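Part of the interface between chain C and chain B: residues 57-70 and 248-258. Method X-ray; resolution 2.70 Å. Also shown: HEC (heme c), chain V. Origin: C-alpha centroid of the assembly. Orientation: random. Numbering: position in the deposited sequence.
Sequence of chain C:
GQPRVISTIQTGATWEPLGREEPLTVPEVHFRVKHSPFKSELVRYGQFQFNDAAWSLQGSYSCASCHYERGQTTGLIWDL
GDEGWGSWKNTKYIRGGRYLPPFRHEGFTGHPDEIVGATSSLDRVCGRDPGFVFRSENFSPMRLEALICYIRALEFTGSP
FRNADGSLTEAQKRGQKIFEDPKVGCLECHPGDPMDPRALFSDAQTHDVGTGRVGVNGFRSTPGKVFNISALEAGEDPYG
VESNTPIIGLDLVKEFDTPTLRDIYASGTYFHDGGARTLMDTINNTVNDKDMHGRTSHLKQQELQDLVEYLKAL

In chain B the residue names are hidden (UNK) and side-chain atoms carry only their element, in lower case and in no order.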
# COMPACT_ATOMS: atom_id res chain seq x y z
N LEU C 57 18.85 -8.96 -32.23
CA LEU C 57 18.12 -9.43 -31.06
C LEU C 57 16.67 -8.96 -31.07
O LEU C 57 15.76 -9.75 -31.32
CB LEU C 57 18.82 -8.94 -29.79
CG LEU C 57 18.35 -9.55 -28.46
CD1 LEU C 57 18.71 -11.02 -28.39
CD2 LEU C 57 18.95 -8.79 -27.28
N GLN C 58 16.46 -7.69 -30.77
CA GLN C 58 15.12 -7.10 -30.79
C GLN C 58 14.81 -6.24 -32.02
O GLN C 58 13.72 -5.67 -32.12
CB GLN C 58 14.90 -6.32 -29.50
CG GLN C 58 14.79 -7.25 -28.30
CD GLN C 58 15.05 -6.59 -26.97
OE1 GLN C 58 15.38 -5.41 -26.91
NE2 GLN C 58 14.92 -7.36 -25.90
N GLY C 59 15.75 -6.14 -32.95
CA GLY C 59 15.54 -5.36 -34.16
C GLY C 59 15.92 -3.89 -34.03
O GLY C 59 15.35 -3.04 -34.71
N SER C 60 16.88 -3.61 -33.17
CA SER C 60 17.30 -2.24 -32.88
C SER C 60 17.96 -1.55 -34.08
O SER C 60 17.61 -0.42 -34.42
CB SER C 60 18.25 -2.22 -31.69
OG SER C 60 18.66 -0.90 -31.37
N TYR C 61 18.92 -2.22 -34.71
CA TYR C 61 19.65 -1.63 -35.83
C TYR C 61 20.28 -2.68 -36.74
O TYR C 61 20.18 -3.88 -36.48
CB TYR C 61 20.73 -0.67 -35.32
CG TYR C 61 21.71 -1.31 -34.36
CD1 TYR C 61 21.45 -1.36 -33.00
CD2 TYR C 61 22.91 -1.85 -34.82
CE1 TYR C 61 22.35 -1.94 -32.12
CE2 TYR C 61 23.81 -2.43 -33.95
CZ TYR C 61 23.53 -2.48 -32.61
OH TYR C 61 24.42 -3.05 -31.74
N SER C 62 20.94 -2.21 -37.79
CA SER C 62 21.61 -3.10 -38.74
C SER C 62 23.02 -2.59 -39.02
O SER C 62 23.47 -1.62 -38.41
CB SER C 62 20.82 -3.20 -40.04
OG SER C 62 20.78 -1.95 -40.71
N CYS C 63 23.73 -3.26 -39.93
CA CYS C 63 25.04 -2.79 -40.36
C CYS C 63 24.91 -1.40 -40.96
O CYS C 63 25.71 -0.51 -40.69
CB CYS C 63 25.66 -3.76 -41.37
SG CYS C 63 25.79 -5.47 -40.82
N ALA C 64 23.86 -1.23 -41.77
CA ALA C 64 23.62 0.01 -42.49
C ALA C 64 23.32 1.19 -41.56
O ALA C 64 23.29 2.33 -42.00
CB ALA C 64 22.48 -0.18 -43.48
N SER C 65 23.09 0.92 -40.29
CA SER C 65 22.87 2.00 -39.34
C SER C 65 24.19 2.73 -39.07
O SER C 65 24.20 3.90 -38.68
CB SER C 65 22.26 1.47 -38.04
OG SER C 65 21.00 0.89 -38.28
N CYS C 66 25.29 2.02 -39.30
CA CYS C 66 26.64 2.56 -39.08
C CYS C 66 27.35 2.91 -40.40
O CYS C 66 27.76 4.05 -40.61
CB CYS C 66 27.48 1.56 -38.28
SG CYS C 66 27.20 1.62 -36.49
N HIS C 67 27.52 1.90 -41.25
CA HIS C 67 28.24 2.01 -42.52
C HIS C 67 27.34 2.60 -43.60
O HIS C 67 27.68 2.65 -44.77
CB HIS C 67 28.78 0.65 -42.94
CG HIS C 67 29.72 0.06 -41.94
ND1 HIS C 67 30.97 0.57 -41.70
CD2 HIS C 67 29.57 -0.99 -41.09
CE1 HIS C 67 31.56 -0.14 -40.76
NE2 HIS C 67 30.72 -1.09 -40.37
N TYR C 68 26.17 3.00 -43.14
CA TYR C 68 25.07 3.56 -43.91
C TYR C 68 24.56 2.57 -45.00
O TYR C 68 24.92 1.40 -44.93
CB TYR C 68 25.57 4.90 -44.47
CG TYR C 68 24.63 5.61 -45.36
CD1 TYR C 68 23.50 6.28 -44.84
CD2 TYR C 68 24.84 5.62 -46.72
CE1 TYR C 68 22.63 6.92 -45.68
CE2 TYR C 68 23.97 6.23 -47.54
CZ TYR C 68 22.89 6.89 -47.06
OH TYR C 68 22.01 7.54 -47.90
N GLU C 69 23.77 2.99 -45.99
CA GLU C 69 23.24 2.00 -46.94
C GLU C 69 23.73 2.09 -48.40
O GLU C 69 23.43 1.22 -49.21
CB GLU C 69 21.71 2.01 -46.93
CG GLU C 69 21.06 3.10 -47.74
CD GLU C 69 20.62 4.26 -46.90
OE1 GLU C 69 19.97 5.18 -47.44
OE2 GLU C 69 20.92 4.25 -45.68
N ARG C 70 24.49 3.14 -48.71
CA ARG C 70 25.17 3.28 -49.99
C ARG C 70 26.51 2.58 -49.81
O ARG C 70 27.37 2.57 -50.69
CB ARG C 70 25.33 4.76 -50.38
CG ARG C 70 24.02 5.48 -50.66
CD ARG C 70 24.24 6.99 -50.67
NE ARG C 70 22.98 7.74 -50.68
CZ ARG C 70 22.89 9.05 -50.50
NH1 ARG C 70 23.99 9.76 -50.27
NH2 ARG C 70 21.72 9.65 -50.55
N UNK B 248 9.01 -0.39 -28.91
CA UNK B 248 8.59 -1.02 -27.67
C UNK B 248 9.85 -1.36 -26.88
O UNK B 248 10.96 -1.11 -27.33
o UNK B 248 5.99 -0.85 -28.60
c UNK B 248 6.47 -1.99 -28.67
o UNK B 248 5.93 -2.92 -29.31
c UNK B 248 7.76 -2.28 -27.93
N UNK B 249 9.68 -1.94 -25.69
CA UNK B 249 10.82 -2.35 -24.89
C UNK B 249 11.58 -3.47 -25.59
O UNK B 249 12.78 -3.38 -25.82
c UNK B 249 10.98 -3.91 -21.32
c UNK B 249 12.46 -2.12 -22.24
c UNK B 249 10.39 -2.80 -23.50
c UNK B 249 11.53 -3.27 -22.58
N UNK B 250 10.86 -4.54 -25.91
CA UNK B 250 11.44 -5.68 -26.61
C UNK B 250 11.20 -5.70 -28.13
O UNK B 250 11.62 -6.63 -28.81
c UNK B 250 10.93 -6.98 -25.98
c UNK B 250 11.29 -7.09 -24.51
o UNK B 250 12.39 -7.51 -24.16
n UNK B 250 10.36 -6.70 -23.64
N UNK B 251 10.53 -4.67 -28.65
CA UNK B 251 10.26 -4.59 -30.09
C UNK B 251 10.63 -3.23 -30.67
O UNK B 251 10.07 -2.20 -30.27
c UNK B 251 8.79 -4.91 -30.37
c UNK B 251 8.56 -5.38 -31.80
o UNK B 251 9.29 -5.02 -32.72
n UNK B 251 7.53 -6.20 -31.98
N UNK B 252 11.56 -3.21 -31.61
CA UNK B 252 12.08 -1.97 -32.17
C UNK B 252 11.76 -1.86 -33.65
O UNK B 252 11.63 -2.88 -34.33
c UNK B 252 14.88 -0.59 -28.61
o UNK B 252 15.14 -1.66 -26.50
c UNK B 252 14.28 -2.89 -28.35
c UNK B 252 13.91 -2.94 -29.67
c UNK B 252 14.01 -1.82 -30.49
c UNK B 252 14.76 -1.71 -27.82
c UNK B 252 14.50 -0.65 -29.94
c UNK B 252 13.60 -1.88 -31.95
N UNK B 253 11.66 -0.64 -34.18
CA UNK B 253 11.48 -0.49 -35.61
C UNK B 253 12.82 -0.12 -36.23
O UNK B 253 13.22 1.03 -36.16
c UNK B 253 9.03 0.17 -35.62
o UNK B 253 8.71 -1.02 -35.80
o UNK B 253 8.22 1.03 -35.21
c UNK B 253 10.45 0.59 -35.93
N UNK B 254 13.46 -1.06 -36.90
CA UNK B 254 14.79 -0.83 -37.43
C UNK B 254 14.80 0.13 -38.61
O UNK B 254 14.11 -0.12 -39.60
N UNK B 255 15.60 1.18 -38.51
CA UNK B 255 15.82 2.09 -39.63
C UNK B 255 14.54 2.59 -40.30
O UNK B 255 14.20 2.14 -41.39
c UNK B 255 16.71 1.41 -40.68
o UNK B 255 18.26 -0.33 -40.14
n UNK B 255 18.82 1.77 -39.56
c UNK B 255 18.00 0.88 -40.10
N UNK B 256 13.80 3.49 -39.63
CA UNK B 256 12.61 4.06 -40.27
C UNK B 256 13.00 4.93 -41.46
O UNK B 256 13.93 5.72 -41.34
c UNK B 256 13.13 5.28 -38.29
c UNK B 256 11.98 4.89 -39.15
c UNK B 256 14.07 4.10 -38.32
N UNK B 257 12.31 4.79 -42.60
CA UNK B 257 12.73 5.52 -43.80
C UNK B 257 11.68 6.45 -44.39
O UNK B 257 11.76 7.67 -44.23
c UNK B 257 17.29 3.47 -44.95
o UNK B 257 18.62 3.13 -44.96
c UNK B 257 15.36 4.35 -46.05
c UNK B 257 15.21 3.61 -43.80
c UNK B 257 13.13 4.52 -44.89
c UNK B 257 16.54 3.27 -43.81
c UNK B 257 14.60 4.16 -44.91
c UNK B 257 16.70 4.01 -46.08
N UNK B 258 10.70 5.87 -45.07
CA UNK B 258 9.74 6.64 -45.84
C UNK B 258 8.54 7.05 -45.03
O UNK B 258 8.13 6.36 -44.10
FE HEC V . 31.48 -2.28 -38.94
CHA HEC V . 34.82 -1.52 -39.18
CHB HEC V . 31.73 -4.21 -41.74
CHC HEC V . 28.19 -3.24 -38.58
CHD HEC V . 30.98 0.21 -36.64
NA HEC V . 33.02 -2.81 -40.21
C1A HEC V . 34.31 -2.32 -40.17
C2A HEC V . 35.00 -2.80 -41.36
C3A HEC V . 34.14 -3.55 -42.06
C4A HEC V . 32.88 -3.56 -41.35
CMA HEC V . 34.39 -4.28 -43.40
CAA HEC V . 36.48 -2.49 -41.72
CBA HEC V . 36.60 -1.71 -43.02
CGA HEC V . 38.05 -1.47 -43.35
O1A HEC V . 38.93 -1.82 -42.52
O2A HEC V . 38.33 -0.93 -44.45
NB HEC V . 30.15 -3.41 -40.04
C1B HEC V . 30.57 -4.31 -41.01
C2B HEC V . 29.58 -5.36 -41.11
C3B HEC V . 28.59 -5.09 -40.24
C4B HEC V . 28.93 -3.86 -39.55
CMB HEC V . 29.66 -6.56 -42.08
CAB HEC V . 27.31 -5.92 -39.99
CBB HEC V . 27.65 -7.25 -39.28
NC HEC V . 29.87 -1.62 -37.83
C1C HEC V . 28.61 -2.18 -37.80
C2C HEC V . 27.87 -1.57 -36.72
C3C HEC V . 28.59 -0.53 -36.28
C4C HEC V . 29.90 -0.60 -36.91
CMC HEC V . 26.36 -1.79 -36.48
CAC HEC V . 28.17 0.49 -35.19
CBC HEC V . 28.08 -0.22 -33.82
ND HEC V . 32.70 -0.82 -38.10
C1D HEC V . 32.29 -0.01 -37.04
C2D HEC V . 33.46 0.56 -36.41
C3D HEC V . 34.66 0.02 -37.21
C4D HEC V . 34.09 -0.83 -38.23
CMD HEC V . 33.49 1.52 -35.20
CAD HEC V . 36.15 0.32 -36.96
CBD HEC V . 36.64 -0.60 -35.84
CGD HEC V . 38.11 -0.35 -35.59
O1D HEC V . 38.69 -1.03 -34.71
O2D HEC V . 38.68 0.53 -36.28
O HOH W 1 32.23 -3.61 -37.51

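Position 248 carries two side-chain carbons, the second bearing two oxygens: a carboxylate one carbon from the backbone, hence Asp B248. It lies out of reach of chain C, but its N donates a very short 2.5 Å hydrogen bond to the backbone O of position 251. Position 249 has four carbons forked at the second, the pattern of leucine; the CA-to-CB bond of Leu B249 points away from chain C.

At 250, two carbons end in one oxygen and one nitrogen, so this is Asn B250. Its OD1 lies 3.1 Å from Gln C58 NE2, but the angle is too poor for a hydrogen bond; both atoms find partners elsewhere in the structure. Position 251 has the same composition and is Asn B251. Its CA-to-CB bond points away from chain C, leaving mainly the backbone beside Gln C58.

Position 252 shows one carbon, then a six-carbon ring bearing an oxygen: Tyr B252. With its CA-to-CB bond directed toward chain C, it presents its ring edge to Gln C58, with CE1 3.1 Å from Gln C58 OE1, while CB packs 3.8 Å from Ser C60 CA. Its backbone N gives a weak 3.3 Å hydrogen bond to Gln C58 O.

Position 253, with two carbons and two oxygens on the second, is Asp B253; its CA-to-CB bond points away from chain C, and both oxygens are hydrogen-bonded elsewhere. Position 254 has no side-chain atoms and is Gly B254. A CB here would point toward chain C and sit a tight 3.3 Å from Gly C59 O, so glycine allows the close backbone approach.

Position 255 again has two carbons, an oxygen and a nitrogen. The oxygen lies 3.0 Å from Ser C62 OG and the nitrogen 2.7 Å from Ser C65 OG. An amide can both accept and donate, as Asn B255 does: OD1 accepts from Ser C62, and ND2 donates to Ser C65.

Three carbons closing a ring onto N make 256 Pro B256, out of reach of chain C. Position 257 has one carbon, then a six-carbon ring bearing an oxygen that reaches Glu C69: Tyr B257, whose OH donates to Glu C69 OE2 at 2.7 Å. The bare backbone at 258 is Gly B258, also out of reach.

The contact thus combines close packing around Gln C58 and Gly C59 with side-chain hydrogen bonds farther along. Ser C65 OG also accepts from Ser C62 N at 3.1 Å, tying Asn B255 to the loop whose Cys C63, Cys C66 and His C67 hold the heme.

Chain B (248-258) DLNNYDGNPYG
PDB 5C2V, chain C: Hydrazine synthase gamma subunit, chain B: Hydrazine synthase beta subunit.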